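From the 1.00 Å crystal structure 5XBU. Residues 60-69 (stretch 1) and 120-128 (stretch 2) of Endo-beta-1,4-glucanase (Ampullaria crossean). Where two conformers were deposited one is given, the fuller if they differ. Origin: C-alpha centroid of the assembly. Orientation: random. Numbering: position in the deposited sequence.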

# COMPACT_ATOMS: atom_id res chain seq x y z
N PRO A 60 -3.79 0.36 -0.11
CA PRO A 60 -3.49 -0.43 1.09
C PRO A 60 -4.64 -1.35 1.44
O PRO A 60 -5.81 -1.08 1.13
CB PRO A 60 -3.28 0.62 2.19
CG PRO A 60 -3.12 1.93 1.47
CD PRO A 60 -3.98 1.78 0.25
N SER A 61 -4.32 -2.37 2.22
CA SER A 61 -5.32 -3.20 2.84
C SER A 61 -6.34 -2.34 3.60
O SER A 61 -6.02 -1.31 4.21
CB SER A 61 -4.61 -4.23 3.72
OG SER A 61 -3.65 -3.65 4.57
N GLU A 62 -7.57 -2.84 3.57
CA GLU A 62 -8.76 -2.09 3.97
C GLU A 62 -8.67 -1.46 5.36
O GLU A 62 -9.07 -0.30 5.53
CB GLU A 62 -9.95 -3.06 3.91
CG GLU A 62 -11.30 -2.45 4.19
CD GLU A 62 -12.43 -3.44 3.99
OE1 GLU A 62 -13.44 -3.27 4.68
OE2 GLU A 62 -12.32 -4.36 3.15
N ARG A 63 -8.25 -2.21 6.37
CA ARG A 63 -8.30 -1.66 7.72
C ARG A 63 -7.29 -0.54 7.93
O ARG A 63 -7.56 0.36 8.74
CB ARG A 63 -8.17 -2.77 8.76
CG ARG A 63 -9.37 -3.70 8.81
CD ARG A 63 -10.62 -3.05 9.48
NE ARG A 63 -11.75 -3.99 9.38
CZ ARG A 63 -12.54 -4.11 8.32
NH1 ARG A 63 -12.48 -3.23 7.34
NH2 ARG A 63 -13.37 -5.15 8.25
N TYR A 64 -6.17 -0.51 7.22
CA TYR A 64 -5.34 0.69 7.23
C TYR A 64 -5.98 1.79 6.41
O TYR A 64 -6.04 2.95 6.84
CB TYR A 64 -3.90 0.41 6.75
CG TYR A 64 -3.11 1.68 6.64
CD1 TYR A 64 -2.74 2.41 7.77
CD2 TYR A 64 -2.79 2.21 5.41
CE1 TYR A 64 -2.08 3.61 7.67
CE2 TYR A 64 -2.15 3.41 5.29
CZ TYR A 64 -1.78 4.12 6.41
OH TYR A 64 -1.14 5.32 6.23
N PHE A 65 -6.46 1.45 5.20
CA PHE A 65 -7.11 2.43 4.34
C PHE A 65 -8.12 3.29 5.09
O PHE A 65 -8.15 4.51 4.90
CB PHE A 65 -7.78 1.70 3.19
CG PHE A 65 -8.58 2.59 2.30
CD1 PHE A 65 -7.96 3.34 1.32
CD2 PHE A 65 -9.96 2.68 2.41
CE1 PHE A 65 -8.70 4.16 0.48
CE2 PHE A 65 -10.69 3.49 1.58
CZ PHE A 65 -10.05 4.25 0.61
N ASP A 66 -8.96 2.66 5.91
CA ASP A 66 -10.00 3.38 6.64
C ASP A 66 -9.76 3.41 8.14
O ASP A 66 -10.71 3.57 8.90
CB ASP A 66 -11.39 2.85 6.34
CG ASP A 66 -12.48 3.83 6.74
OD1 ASP A 66 -12.24 5.07 6.65
OD2 ASP A 66 -13.56 3.36 7.15
N ASP A 67 -8.51 3.28 8.58
CA ASP A 67 -8.16 3.43 10.00
C ASP A 67 -9.10 2.65 10.93
O ASP A 67 -9.66 3.19 11.88
CB ASP A 67 -8.11 4.91 10.42
CG ASP A 67 -7.58 5.11 11.83
OD1 ASP A 67 -6.69 4.33 12.25
OD2 ASP A 67 -8.05 6.04 12.50
N GLY A 68 -9.28 1.36 10.62
CA GLY A 68 -10.11 0.46 11.40
C GLY A 68 -11.53 0.28 10.90
O GLY A 68 -12.19 -0.68 11.29
N GLY A 69 -12.00 1.19 10.06
CA GLY A 69 -13.32 1.12 9.47
C GLY A 69 -13.38 0.23 8.24
O GLY A 69 -12.39 -0.40 7.84
N TRP A 120 -3.46 -11.40 1.12
CA TRP A 120 -2.63 -10.24 1.39
C TRP A 120 -3.35 -9.16 2.18
O TRP A 120 -2.72 -8.50 3.01
CB TRP A 120 -2.11 -9.63 0.08
CG TRP A 120 -1.26 -10.56 -0.73
CD1 TRP A 120 -1.62 -11.20 -1.88
CD2 TRP A 120 0.09 -10.96 -0.45
NE1 TRP A 120 -0.58 -11.97 -2.34
CE2 TRP A 120 0.48 -11.83 -1.49
CE3 TRP A 120 1.03 -10.65 0.54
CZ2 TRP A 120 1.76 -12.38 -1.56
CZ3 TRP A 120 2.30 -11.21 0.47
CH2 TRP A 120 2.64 -12.07 -0.57
N CYS A 121 -4.64 -8.94 1.92
CA CYS A 121 -5.36 -7.82 2.52
C CYS A 121 -6.34 -8.25 3.59
O CYS A 121 -6.98 -7.38 4.20
CB CYS A 121 -6.06 -6.99 1.44
SG CYS A 121 -4.79 -6.33 0.32
N GLY A 122 -6.44 -9.55 3.87
CA GLY A 122 -7.29 -10.08 4.93
C GLY A 122 -6.63 -9.89 6.28
O GLY A 122 -5.96 -10.78 6.83
N ILE A 123 -6.79 -8.67 6.79
CA ILE A 123 -6.21 -8.21 8.04
C ILE A 123 -7.38 -7.59 8.80
O ILE A 123 -7.98 -6.63 8.32
CB ILE A 123 -5.06 -7.20 7.85
CG1 ILE A 123 -4.05 -7.73 6.82
CG2 ILE A 123 -4.41 -6.93 9.20
CD1 ILE A 123 -2.93 -6.78 6.52
N SER A 124 -7.70 -8.14 9.97
CA SER A 124 -8.96 -7.81 10.62
C SER A 124 -8.83 -6.72 11.67
O SER A 124 -9.71 -6.58 12.50
CB SER A 124 -9.60 -9.05 11.22
OG SER A 124 -8.74 -9.51 12.23
N GLY A 125 -7.76 -5.94 11.64
CA GLY A 125 -7.64 -4.74 12.44
C GLY A 125 -6.58 -3.85 11.85
O GLY A 125 -5.74 -4.31 11.08
N LYS A 126 -6.62 -2.58 12.23
CA LYS A 126 -5.67 -1.60 11.75
C LYS A 126 -4.29 -1.85 12.37
O LYS A 126 -4.15 -2.57 13.38
CB LYS A 126 -6.17 -0.21 12.15
CG LYS A 126 -6.27 -0.01 13.67
CD LYS A 126 -6.67 1.39 14.06
CE LYS A 126 -5.48 2.11 14.58
NZ LYS A 126 -5.82 3.49 14.98
N PRO A 127 -3.25 -1.24 11.81
CA PRO A 127 -1.92 -1.33 12.45
C PRO A 127 -2.00 -0.84 13.89
O PRO A 127 -2.69 0.12 14.20
CB PRO A 127 -1.05 -0.43 11.57
CG PRO A 127 -1.71 -0.52 10.22
CD PRO A 127 -3.20 -0.46 10.56
N GLY A 128 -1.29 -1.53 14.81
CA GLY A 128 -1.34 -1.26 16.24
C GLY A 128 -2.20 -2.22 17.01
O GLY A 128 -2.14 -2.23 18.25
O HOH W 1 -7.43 -5.08 6.13
O HOH W 2 -11.96 -4.96 12.05

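Only one direct hydrogen bond joins these two stretches: Lys126 NZ donates to Asp67 OD1 at 3.0 Å, within a salt bridge. Asp67 points its CA-to-CB bond away from the other stretch, yet its carboxylate comes back near enough to meet the lysine.

Several other polar groups are met by water or within their own stretch. Water 1 accepts from Arg63 N (3.0 Å) and donates to Cys121 O (3.0 Å) and Ile123 O (2.7 Å), so a backbone NH near the start of the helix is paired with two carbonyls it does not touch. Water 2 repeats the scheme with a side chain, accepting from Arg63 NE and donating to Ser124 O, each at 2.8 Å. Arg63 NH1 stays within its own stretch, in a salt bridge to Glu62 OE1 (2.8 Å) and a weak bond to Gly69 O (2.9 Å). The aliphatic part of Arg63 packs on the partner: Arg63 CB lies 3.6 Å from Gly125 C.

Arg63 O, 3.7 Å from Lys126 CB, is already taken by Gly68 N at 2.7 Å, closing the loop after the helix. The remainder is packing. Ser61 CB sits 3.9 Å from Cys121 CB, its OG satisfied elsewhere in the structure, and Tyr64 CD1 meets Pro127 CG obliquely at 4.0 Å.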